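Local coordinates for putative ABC transporter, periplasmic binding protein, amino acid (Neisseria gonorrhoeae, PDB 2YJP) that binds L-cysteine as a periplasmic solute receptor and probably delivers it to an ABC transporter, at residues D64-F68 with H211-L215. The protein carries 1 engineered substitution. Numbering follows the deposited sequence.
Sequences DKPPF and HDNAL. With CYS (cysteine), chain D.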
loop_
_atom_site.group_PDB
_atom_site.type_symbol
_atom_site.label_atom_id
_atom_site.label_comp_id
_atom_site.label_asym_id
_atom_site.label_seq_id
_atom_site.Cartn_x
_atom_site.Cartn_y
_atom_site.Cartn_z
ATOM N N ASP A 64 6.554 -2.087 6.814
ATOM C CA ASP A 64 6.279 -3.499 7.117
ATOM C C ASP A 64 5.237 -4.079 6.165
ATOM O O ASP A 64 4.411 -4.886 6.535
ATOM C CB ASP A 64 5.811 -3.663 8.561
ATOM C CG ASP A 64 4.499 -2.888 8.861
ATOM O OD1 ASP A 64 4.042 -2.066 8.016
ATOM O OD2 ASP A 64 3.934 -3.111 9.972
ATOM N N LYS A 65 5.256 -3.616 4.917
ATOM C CA LYS A 65 4.338 -4.132 3.938
ATOM C C LYS A 65 5.106 -4.707 2.721
ATOM O O LYS A 65 4.866 -4.321 1.558
ATOM C CB LYS A 65 3.323 -3.049 3.513
ATOM C CG LYS A 65 2.068 -3.640 2.863
ATOM C CD LYS A 65 1.205 -2.565 2.140
ATOM C CE LYS A 65 0.002 -3.197 1.541
ATOM N NZ LYS A 65 -0.923 -2.322 0.778
ATOM N N PRO A 66 6.014 -5.645 2.979
ATOM C CA PRO A 66 6.705 -6.189 1.821
ATOM C C PRO A 66 5.664 -6.943 0.948
ATOM O O PRO A 66 4.762 -7.597 1.471
ATOM C CB PRO A 66 7.703 -7.178 2.433
ATOM C CG PRO A 66 7.026 -7.658 3.715
ATOM C CD PRO A 66 6.178 -6.468 4.193
ATOM N N PRO A 67 5.812 -6.892 -0.377
ATOM C CA PRO A 67 6.912 -6.337 -1.142
ATOM C C PRO A 67 6.738 -4.911 -1.619
ATOM O O PRO A 67 7.465 -4.502 -2.551
ATOM C CB PRO A 67 6.924 -7.221 -2.381
ATOM C CG PRO A 67 5.405 -7.533 -2.594
ATOM C CD PRO A 67 4.873 -7.682 -1.204
ATOM N N PHE A 68 5.823 -4.150 -1.026
ATOM C CA PHE A 68 5.537 -2.794 -1.486
ATOM C C PHE A 68 6.395 -1.711 -0.826
ATOM O O PHE A 68 6.879 -0.789 -1.499
ATOM C CB PHE A 68 4.027 -2.535 -1.325
ATOM C CG PHE A 68 3.206 -3.575 -2.039
ATOM C CD1 PHE A 68 3.151 -3.574 -3.417
ATOM C CD2 PHE A 68 2.604 -4.612 -1.354
ATOM C CE1 PHE A 68 2.456 -4.532 -4.135
ATOM C CE2 PHE A 68 1.913 -5.609 -2.043
ATOM C CZ PHE A 68 1.857 -5.553 -3.482
ATOM N N HIS A 211 -7.220 -7.885 4.028
ATOM C CA HIS A 211 -6.242 -6.879 3.537
ATOM C C HIS A 211 -6.205 -6.926 2.002
ATOM O O HIS A 211 -6.938 -7.718 1.382
ATOM C CB HIS A 211 -4.814 -7.227 4.055
ATOM C CG HIS A 211 -3.995 -6.032 4.434
ATOM N ND1 HIS A 211 -3.875 -4.924 3.622
ATOM C CD2 HIS A 211 -3.249 -5.776 5.533
ATOM C CE1 HIS A 211 -3.091 -4.036 4.203
ATOM N NE2 HIS A 211 -2.695 -4.531 5.363
ATOM N N ASP A 212 -5.319 -6.117 1.400
ATOM C CA ASP A 212 -5.066 -6.127 -0.037
ATOM C C ASP A 212 -4.722 -7.563 -0.403
ATOM O O ASP A 212 -3.873 -8.165 0.244
ATOM C CB ASP A 212 -3.865 -5.177 -0.406
ATOM C CG ASP A 212 -4.237 -3.692 -0.353
ATOM O OD1 ASP A 212 -5.440 -3.397 -0.131
ATOM O OD2 ASP A 212 -3.321 -2.782 -0.536
ATOM N N ASN A 213 -5.314 -8.118 -1.455
ATOM C CA ASN A 213 -5.011 -9.537 -1.760
ATOM C C ASN A 213 -3.552 -9.803 -2.138
ATOM O O ASN A 213 -2.984 -10.847 -1.749
ATOM C CB ASN A 213 -5.986 -10.188 -2.768
ATOM C CG ASN A 213 -6.078 -9.441 -4.136
ATOM O OD1 ASN A 213 -5.203 -8.641 -4.533
ATOM N ND2 ASN A 213 -7.162 -9.752 -4.876
ATOM N N ALA A 214 -2.956 -8.867 -2.870
ATOM C CA ALA A 214 -1.569 -8.977 -3.245
ATOM C C ALA A 214 -0.684 -9.075 -1.998
ATOM O O ALA A 214 0.258 -9.819 -1.973
ATOM C CB ALA A 214 -1.151 -7.729 -4.118
ATOM N N LEU A 215 -0.950 -8.285 -0.976
ATOM C CA LEU A 215 -0.214 -8.461 0.252
ATOM C C LEU A 215 -0.436 -9.890 0.770
ATOM O O LEU A 215 0.512 -10.580 1.141
ATOM C CB LEU A 215 -0.656 -7.443 1.323
ATOM C CG LEU A 215 0.008 -7.629 2.684
ATOM C CD1 LEU A 215 1.555 -7.498 2.567
ATOM C CD2 LEU A 215 -0.550 -6.619 3.661
HETATM N N CYS D . -3.728 -0.134 -0.116
HETATM C CA CYS D . -4.650 -0.280 1.034
HETATM C C CYS D . -5.003 1.098 1.596
HETATM O O CYS D . -4.554 2.136 1.020
HETATM C CB CYS D . -4.036 -1.113 2.151
HETATM S SG CYS D . -2.460 -0.499 2.770
HETATM O OXT CYS D . -5.732 1.162 2.590
#
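H211 and K65 meet beside the bound cysteine, in the cleft between the two lobes of a family 3 solute-binding protein. Residues 64-68 belong to one lobe. Residues 211-215 come from the other, where strand 208-212 runs straight into helix 213-222. The contact is buried and forms part of the ligand pocket. CE1 of H211 lies 4.2 Å from CE of K65, and the ring turns an edge to the ligand, with CYS SG in its plane. Two bonds fix the rotation of this ring. ND1 accepts the backbone N-H of D212 almost in the ring plane, and NE2 is bonded to N194. D212 carries the polar centre of the contact. Its OD2 takes the salt bridge from NZ of K65 at 2.8 Å. OD2 of D212 also accepts a hydrogen bond from N of the bound cysteine at 2.7 Å. The lysine comes from above the carboxylate plane, 39° out of it, and the two side chains cross at about a right angle. K65 gets there with CG anti to its backbone N (chi1 -161°) and a fully extended chain beyond. NZ of K65 also hydrogen-bonds to OD1 of N124, and it lies 3.1 Å from SG of the bound cysteine. K65 and the ligand amino group, if both are protonated, probably favour a charged carboxylate on D212. A214 then begins the apolar part, on the first turn of the helix. Its CB touches CZ of F68 at 3.8 Å, at the edge of the phenyl ring. CG of P67, which follows a cis peptide bond, sits over one face of the F68 ring, offset toward its rim. L215 comes last and packs against both H211 and K65. CD2 of L215 sits over the centre of the H211 ring. CD1 of L215 reaches O of P66 at 3.4 Å.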